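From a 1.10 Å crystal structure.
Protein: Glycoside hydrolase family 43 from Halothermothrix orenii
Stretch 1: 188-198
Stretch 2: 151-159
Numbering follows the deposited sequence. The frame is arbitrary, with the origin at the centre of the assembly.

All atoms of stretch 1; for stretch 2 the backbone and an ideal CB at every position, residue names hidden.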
# COMPACT_ATOMS: atom_id res chain seq x y z
N ASN A 188 -0.61 23.07 -5.96
CA ASN A 188 -1.46 24.15 -6.46
C ASN A 188 -2.82 23.66 -6.99
O ASN A 188 -3.58 24.44 -7.57
CB ASN A 188 -0.74 24.95 -7.55
CG ASN A 188 0.51 25.63 -7.03
OD1 ASN A 188 0.50 26.21 -5.95
ND2 ASN A 188 1.58 25.56 -7.80
N ASP A 189 -3.11 22.38 -6.75
CA ASP A 189 -4.36 21.76 -7.18
C ASP A 189 -5.45 21.85 -6.10
O ASP A 189 -5.17 21.92 -4.90
CB ASP A 189 -4.15 20.26 -7.50
CG ASP A 189 -3.19 20.01 -8.66
OD1 ASP A 189 -3.09 20.88 -9.54
OD2 ASP A 189 -2.55 18.92 -8.70
N ALA A 190 -6.71 21.77 -6.52
CA ALA A 190 -7.84 21.80 -5.59
C ALA A 190 -8.00 20.53 -4.75
O ALA A 190 -8.61 20.56 -3.68
CB ALA A 190 -9.13 22.06 -6.37
N TRP A 191 -7.49 19.43 -5.31
CA TRP A 191 -7.46 18.13 -4.65
C TRP A 191 -6.00 17.72 -4.60
O TRP A 191 -5.29 17.82 -5.61
CB TRP A 191 -8.27 17.11 -5.47
CG TRP A 191 -9.75 17.35 -5.40
CD1 TRP A 191 -10.45 18.34 -6.01
CD2 TRP A 191 -10.70 16.58 -4.66
NE1 TRP A 191 -11.78 18.25 -5.68
CE2 TRP A 191 -11.96 17.18 -4.85
CE3 TRP A 191 -10.62 15.44 -3.85
CZ2 TRP A 191 -13.13 16.69 -4.25
CZ3 TRP A 191 -11.77 14.96 -3.27
CH2 TRP A 191 -13.00 15.58 -3.46
N GLN A 192 -5.56 17.23 -3.44
CA GLN A 192 -4.15 16.89 -3.23
C GLN A 192 -4.05 15.63 -2.39
O GLN A 192 -4.84 15.43 -1.46
CB GLN A 192 -3.42 18.03 -2.51
CG GLN A 192 -3.48 19.35 -3.25
CD GLN A 192 -2.74 20.46 -2.56
OE1 GLN A 192 -1.88 20.21 -1.71
NE2 GLN A 192 -3.03 21.69 -2.95
N TRP A 193 -3.08 14.78 -2.71
CA TRP A 193 -2.95 13.49 -2.05
C TRP A 193 -1.55 13.17 -1.57
O TRP A 193 -0.58 13.29 -2.32
CB TRP A 193 -3.31 12.36 -3.02
CG TRP A 193 -4.69 12.36 -3.56
CD1 TRP A 193 -5.75 11.66 -3.11
CD2 TRP A 193 -5.14 13.09 -4.72
NE1 TRP A 193 -6.84 11.89 -3.91
CE2 TRP A 193 -6.49 12.78 -4.90
CE3 TRP A 193 -4.52 13.97 -5.62
CZ2 TRP A 193 -7.25 13.33 -5.94
CZ3 TRP A 193 -5.26 14.50 -6.65
CH2 TRP A 193 -6.61 14.19 -6.79
N ASN A 194 -1.48 12.68 -0.33
CA ASN A 194 -0.42 11.76 0.09
C ASN A 194 -1.16 10.52 0.58
O ASN A 194 -1.99 10.61 1.50
CB ASN A 194 0.44 12.29 1.24
CG ASN A 194 1.50 13.33 0.87
OD1 ASN A 194 2.18 13.82 1.76
ND2 ASN A 194 1.66 13.67 -0.41
N GLU A 195 -0.88 9.37 -0.04
CA GLU A 195 -1.62 8.16 0.31
C GLU A 195 -0.72 6.94 0.15
O GLU A 195 0.45 7.05 -0.17
CB GLU A 195 -2.94 8.06 -0.46
CG GLU A 195 -2.75 7.92 -1.96
CD GLU A 195 -4.06 7.93 -2.76
OE1 GLU A 195 -5.15 8.08 -2.18
OE2 GLU A 195 -3.99 7.76 -4.00
N GLY A 196 -1.27 5.77 0.43
CA GLY A 196 -0.49 4.56 0.27
C GLY A 196 0.82 4.46 1.02
O GLY A 196 1.83 4.04 0.45
N PRO A 197 0.83 4.76 2.33
CA PRO A 197 2.08 4.60 3.09
C PRO A 197 2.56 3.16 3.16
O PRO A 197 1.75 2.24 3.30
CB PRO A 197 1.71 5.11 4.49
CG PRO A 197 0.22 4.90 4.58
CD PRO A 197 -0.29 5.20 3.18
N PHE A 198 3.88 2.99 3.15
CA PHE A 198 4.51 1.70 3.42
C PHE A 198 5.85 2.00 4.08
O PHE A 198 6.63 2.76 3.53
CB PHE A 198 4.72 0.88 2.13
CG PHE A 198 5.11 -0.55 2.41
CD1 PHE A 198 6.38 -0.87 2.82
CD2 PHE A 198 4.16 -1.57 2.35
CE1 PHE A 198 6.72 -2.18 3.13
CE2 PHE A 198 4.52 -2.88 2.65
CZ PHE A 198 5.79 -3.16 3.04
N UNK A 151 -8.20 24.65 4.48
CA UNK A 151 -7.95 25.89 3.76
C UNK A 151 -8.35 25.78 2.30
O UNK A 151 -7.62 26.19 1.38
CB UNK A 151 -6.47 26.28 3.87
N UNK A 152 -9.54 25.22 2.10
CA UNK A 152 -10.14 25.13 0.79
C UNK A 152 -9.72 23.96 -0.07
O UNK A 152 -10.29 23.77 -1.13
CB UNK A 152 -9.84 26.42 0.03
N UNK A 153 -8.73 23.19 0.38
CA UNK A 153 -8.17 22.09 -0.40
C UNK A 153 -8.74 20.77 0.12
O UNK A 153 -8.71 20.52 1.33
CB UNK A 153 -6.64 22.09 -0.33
N UNK A 154 -9.24 19.92 -0.78
CA UNK A 154 -9.58 18.54 -0.41
C UNK A 154 -8.28 17.78 -0.38
O UNK A 154 -7.63 17.63 -1.42
CB UNK A 154 -10.58 17.90 -1.38
N UNK A 155 -7.87 17.31 0.79
CA UNK A 155 -6.50 16.86 0.99
C UNK A 155 -6.45 15.55 1.74
O UNK A 155 -7.06 15.40 2.81
CB UNK A 155 -5.69 17.92 1.74
N UNK A 156 -5.73 14.58 1.17
CA UNK A 156 -5.43 13.33 1.86
C UNK A 156 -4.13 13.47 2.63
O UNK A 156 -3.09 13.81 2.06
CB UNK A 156 -5.35 12.17 0.87
N UNK A 157 -4.21 13.24 3.94
CA UNK A 157 -3.08 13.31 4.86
C UNK A 157 -2.80 11.93 5.45
O UNK A 157 -3.74 11.16 5.67
CB UNK A 157 -3.35 14.32 5.97
N UNK A 158 -1.53 11.64 5.72
CA UNK A 158 -1.16 10.41 6.40
C UNK A 158 -0.89 10.67 7.87
O UNK A 158 -0.08 11.53 8.19
CB UNK A 158 0.07 9.78 5.74
N UNK A 159 -1.61 9.94 8.72
CA UNK A 159 -1.46 9.95 10.16
C UNK A 159 -0.83 8.65 10.62
O UNK A 159 -0.87 7.64 9.92
CB UNK A 159 -2.81 10.17 10.85

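Stretch 2 runs parallel to strand 191-198, and the two backbones are joined by a ladder of four hydrogen bonds in which the even positions of both stretches take part. Position 151 lies out of reach of stretch 1, with phi/psi of 49/46°, a left-handed conformation tolerated best by glycine, asparagine and aspartate. It is Asn151. Position 152 also has positive phi (83°), which by itself favours glycine, and no atom of stretch 1 lies within 5.5 Å of its ideal CB; Gly152 occupies it.

At 153, CA-to-CB points sideways, and the ideal CB lies 4.2 Å from Ala190 O and 4.5 Å from Gln192 NE2. Gln192 NE2 already donates to Asp189 O (2.9 Å), so a branched aliphatic or a small polar residue would suit. Ile153 packs its CG2 3.6 Å from Gln192 NE2, while its CD1 reaches 3.8 Å from Asp189 O.

The ideal CB at 154 sits 3.5 Å from Trp191 CE3, on the same sheet face as the indole, so a flat side chain able to lie along the ring is favoured, aromatic or otherwise planar. It is His154, whose ring forms an offset stack with the six-membered ring of Trp191 (planes at 8°); His154 CD2 is 3.4 Å from Trp191 CH2, and CB makes a CH-pi contact over the same indole. Along the backbone, His154 N donates to Ala190 O (3.0 Å) and His154 O accepts from Gln192 N (2.9 Å).

The CB at 155 points to the face bearing Gln192, where extended backbone angles suit valine, isoleucine or threonine. Ile155 brings CD1 to 4.2 Å from Gln192 OE1.

Position 156 returns to the Trp191 and Trp193 face, its ideal CB 4.0 Å from Trp193 CA; alanine, serine or threonine could fit, and Glu195 OE1 offers a polar target further along. The residue is Ser156, whose OG donates to a water (2.6 Å) that in turn donates to Glu195 OE1 (2.7 Å). Ser156 N donates to Gln192 O (2.9 Å), and Asn194 N to Ser156 O (3.1 Å).

The CB at 157 points away, leaving the choice open; Gln157 fills it. At 158 CB points toward stretch 1, its ideal position 4.8 Å from Asn194 O and 5.0 Å from Pro197 CG, leaving room for leucine, isoleucine or methionine. Ile158 places CG1 3.5 Å from Asn194 O, and its CD1 lies 4.0 Å from both Asn194 CB and Pro197 CD. Position 159 is out of reach, unconstrained by stretch 1, and holds Tyr159, whose OH donates to Gln157 OE1 (2.8 Å).

Stretch 2 151-159: NGIHISQIY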
# COMPACT_ATOMS: atom_id res chain seq x y z
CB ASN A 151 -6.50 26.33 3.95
CG ASN A 151 -6.25 26.81 5.38
OD1 ASN A 151 -7.10 27.46 5.99
ND2 ASN A 151 -5.10 26.46 5.93
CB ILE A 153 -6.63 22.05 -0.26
CG1 ILE A 153 -6.01 23.41 -0.60
CG2 ILE A 153 -6.03 20.96 -1.13
CD1 ILE A 153 -6.39 23.94 -1.97
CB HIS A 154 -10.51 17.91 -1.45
CG HIS A 154 -11.95 18.27 -1.30
ND1 HIS A 154 -12.48 19.44 -1.80
CD2 HIS A 154 -12.98 17.62 -0.71
CE1 HIS A 154 -13.78 19.49 -1.54
NE2 HIS A 154 -14.11 18.39 -0.88
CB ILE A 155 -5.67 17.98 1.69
CG1 ILE A 155 -4.19 17.62 1.76
CG2 ILE A 155 -6.24 18.34 3.05
CD1 ILE A 155 -3.30 18.83 2.05
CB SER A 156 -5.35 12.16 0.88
OG SER A 156 -6.64 11.82 0.40
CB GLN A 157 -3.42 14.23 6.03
CG GLN A 157 -3.85 15.64 5.69
CD GLN A 157 -4.30 16.35 6.94
OE1 GLN A 157 -5.24 15.92 7.60
NE2 GLN A 157 -3.59 17.41 7.32
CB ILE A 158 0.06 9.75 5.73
CG1 ILE A 158 -0.30 9.31 4.31
CG2 ILE A 158 0.56 8.56 6.54
CD1 ILE A 158 0.90 8.99 3.42
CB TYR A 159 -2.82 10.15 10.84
CG TYR A 159 -3.36 11.54 10.71
CD1 TYR A 159 -4.02 11.95 9.56
CD2 TYR A 159 -3.19 12.47 11.73
CE1 TYR A 159 -4.49 13.23 9.40
CE2 TYR A 159 -3.66 13.77 11.59
CZ TYR A 159 -4.31 14.14 10.43
OH TYR A 159 -4.77 15.43 10.30
O HOH W 1 -10.93 21.95 -3.07
O HOH W 2 -6.50 9.29 -0.18
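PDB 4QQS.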